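Local coordinates for oxysterol-binding protein homolog 3 (Saccharomyces cerevisiae, PDB 4IC4), which carries sterols and phospholipids between membranes without vesicles, holding them in a hydrophobic pocket in directional transport coupled to phosphoinositides, at residues F97-A102 and D229-L234. Residues are numbered along the deposited sequence; the frame is centred on the assembly and turned at random.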
loop_
_atom_site.group_PDB
_atom_site.type_symbol
_atom_site.label_atom_id
_atom_site.label_comp_id
_atom_site.label_asym_id
_atom_site.label_seq_id
_atom_site.Cartn_x
_atom_site.Cartn_y
_atom_site.Cartn_z
ATOM N N PHE A 97 15.769 -3.412 -11.504
ATOM C CA PHE A 97 14.353 -3.116 -11.669
ATOM C C PHE A 97 13.550 -3.440 -10.415
ATOM O O PHE A 97 12.551 -2.778 -10.120
ATOM C CB PHE A 97 13.813 -3.855 -12.895
ATOM C CG PHE A 97 14.471 -3.426 -14.172
ATOM C CD1 PHE A 97 15.644 -4.034 -14.604
ATOM C CD2 PHE A 97 13.975 -2.343 -14.890
ATOM C CE1 PHE A 97 16.320 -3.561 -15.730
ATOM C CE2 PHE A 97 14.644 -1.863 -16.016
ATOM C CZ PHE A 97 15.817 -2.474 -16.433
ATOM N N VAL A 98 13.982 -4.454 -9.672
ATOM C CA VAL A 98 13.291 -4.790 -8.432
ATOM C C VAL A 98 13.512 -3.623 -7.468
ATOM O O VAL A 98 12.613 -3.245 -6.718
ATOM C CB VAL A 98 13.835 -6.098 -7.812
ATOM C CG1 VAL A 98 13.206 -6.334 -6.445
ATOM C CG2 VAL A 98 13.527 -7.270 -8.728
ATOM N N SER A 99 14.705 -3.036 -7.504
ATOM C CA SER A 99 15.007 -1.901 -6.639
ATOM C C SER A 99 14.115 -0.716 -7.009
ATOM O O SER A 99 13.584 -0.028 -6.137
ATOM C CB SER A 99 16.478 -1.504 -6.772
ATOM O OG SER A 99 17.320 -2.538 -6.293
ATOM N N ALA A 100 13.953 -0.476 -8.306
ATOM C CA ALA A 100 13.103 0.617 -8.767
ATOM C C ALA A 100 11.686 0.372 -8.255
ATOM O O ALA A 100 11.012 1.290 -7.779
ATOM C CB ALA A 100 13.108 0.680 -10.298
ATOM N N PHE A 101 11.236 -0.872 -8.358
ATOM C CA PHE A 101 9.900 -1.226 -7.892
ATOM C C PHE A 101 9.762 -0.964 -6.396
ATOM O O PHE A 101 8.772 -0.390 -5.950
ATOM C CB PHE A 101 9.609 -2.703 -8.174
ATOM C CG PHE A 101 8.284 -3.169 -7.636
ATOM C CD1 PHE A 101 7.099 -2.843 -8.291
ATOM C CD2 PHE A 101 8.219 -3.900 -6.456
ATOM C CE1 PHE A 101 5.865 -3.240 -7.774
ATOM C CE2 PHE A 101 6.987 -4.302 -5.929
ATOM C CZ PHE A 101 5.807 -3.971 -6.593
ATOM N N ALA A 102 10.767 -1.374 -5.626
ATOM C CA ALA A 102 10.748 -1.203 -4.177
ATOM C C ALA A 102 10.628 0.249 -3.727
ATOM O O ALA A 102 10.001 0.542 -2.709
ATOM C CB ALA A 102 11.995 -1.831 -3.567
ATOM N N ASP A 229 23.109 -11.118 -4.843
ATOM C CA ASP A 229 23.105 -9.697 -5.170
ATOM C C ASP A 229 22.446 -8.878 -4.066
ATOM O O ASP A 229 21.534 -9.347 -3.387
ATOM C CB ASP A 229 22.349 -9.460 -6.480
ATOM C CG ASP A 229 22.967 -10.192 -7.651
ATOM O OD1 ASP A 229 23.869 -9.627 -8.306
ATOM O OD2 ASP A 229 22.554 -11.340 -7.906
ATOM N N LYS A 230 22.918 -7.653 -3.886
ATOM C CA LYS A 230 22.350 -6.767 -2.885
ATOM C C LYS A 230 22.276 -5.359 -3.449
ATOM O O LYS A 230 23.149 -4.933 -4.205
ATOM C CB LYS A 230 23.197 -6.761 -1.609
ATOM C CG LYS A 230 24.620 -6.272 -1.805
ATOM C CD LYS A 230 25.328 -6.076 -0.472
ATOM C CE LYS A 230 24.696 -4.948 0.328
ATOM N NZ LYS A 230 24.727 -3.658 -0.422
ATOM N N SER A 231 21.217 -4.644 -3.092
ATOM C CA SER A 231 21.037 -3.277 -3.544
ATOM C C SER A 231 20.895 -2.416 -2.298
ATOM O O SER A 231 20.115 -2.734 -1.400
ATOM C CB SER A 231 19.787 -3.157 -4.414
ATOM O OG SER A 231 19.633 -1.837 -4.904
ATOM N N HIS A 232 21.660 -1.333 -2.246
ATOM C CA HIS A 232 21.640 -0.426 -1.109
ATOM C C HIS A 232 21.071 0.922 -1.531
ATOM O O HIS A 232 21.671 1.637 -2.333
ATOM C CB HIS A 232 23.063 -0.275 -0.563
ATOM C CG HIS A 232 23.157 0.559 0.675
ATOM N ND1 HIS A 232 23.214 1.936 0.643
ATOM C CD2 HIS A 232 23.199 0.210 1.982
ATOM C CE1 HIS A 232 23.291 2.398 1.878
ATOM N NE2 HIS A 232 23.283 1.372 2.709
ATOM N N ILE A 233 19.903 1.261 -0.993
ATOM C CA ILE A 233 19.240 2.519 -1.318
ATOM C C ILE A 233 19.405 3.513 -0.180
ATOM O O ILE A 233 19.009 3.238 0.950
ATOM C CB ILE A 233 17.721 2.317 -1.562
ATOM C CG1 ILE A 233 17.493 1.348 -2.724
ATOM C CG2 ILE A 233 17.062 3.647 -1.875
ATOM C CD1 ILE A 233 17.679 -0.109 -2.368
ATOM N N LEU A 234 19.995 4.665 -0.482
ATOM C CA LEU A 234 20.196 5.699 0.524
ATOM C C LEU A 234 19.486 6.982 0.119
ATOM O O LEU A 234 19.684 7.493 -0.982
ATOM C CB LEU A 234 21.692 5.975 0.726
ATOM C CG LEU A 234 22.529 6.395 -0.483
ATOM C CD1 LEU A 234 23.879 6.908 -0.007
ATOM C CD2 LEU A 234 22.708 5.220 -1.430
#
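Ser99 and Ser231 meet hydroxyl to hydroxyl where helix 94-104 packs against the beta barrel of the OSBP-related domain. Both residues are buried, and their paired oxygens form the one close junction between 97-102 and 229-234; the CA atoms of Ser99 and Ser231 stay 6.9 Å apart. Ser231 OG donates to Ser99 OG across 2.8 Å. Ser99 OG in turn is bonded to the carbonyl of Ile95, one helical turn earlier, and the two bonds form a short relay from strand to helix backbone. The relay depends on the Ser99 rotamer: with chi1 at -65°, OG lies beside its own backbone N, where it can serve both the preceding turn and the strand. Ser231 extends its OG anti to the backbone N (chi1 -178°) to meet it. With an alanine at Ser99 the strand hydroxyl of Ser231 is likely to lose its acceptor, and a small gap to open between helix and strand. Ile233, two residues along and on the same strand face, brings its CD1 methyl to 4.6 Å from Ser99 OG, a looser apolar neighbour for the polar pair. Strands 214-225 and 247-253 flank 230-235 in the barrel wall; Val98 reaches the first at Val223, while Ser231 packs on Val250 and Ile252 of the second. Ser99 OG stands nearly at right angles to the Ser231 CB-OG bond, about 92°, which brings Ser231 CB to 3.2 Å from Ser99 OG.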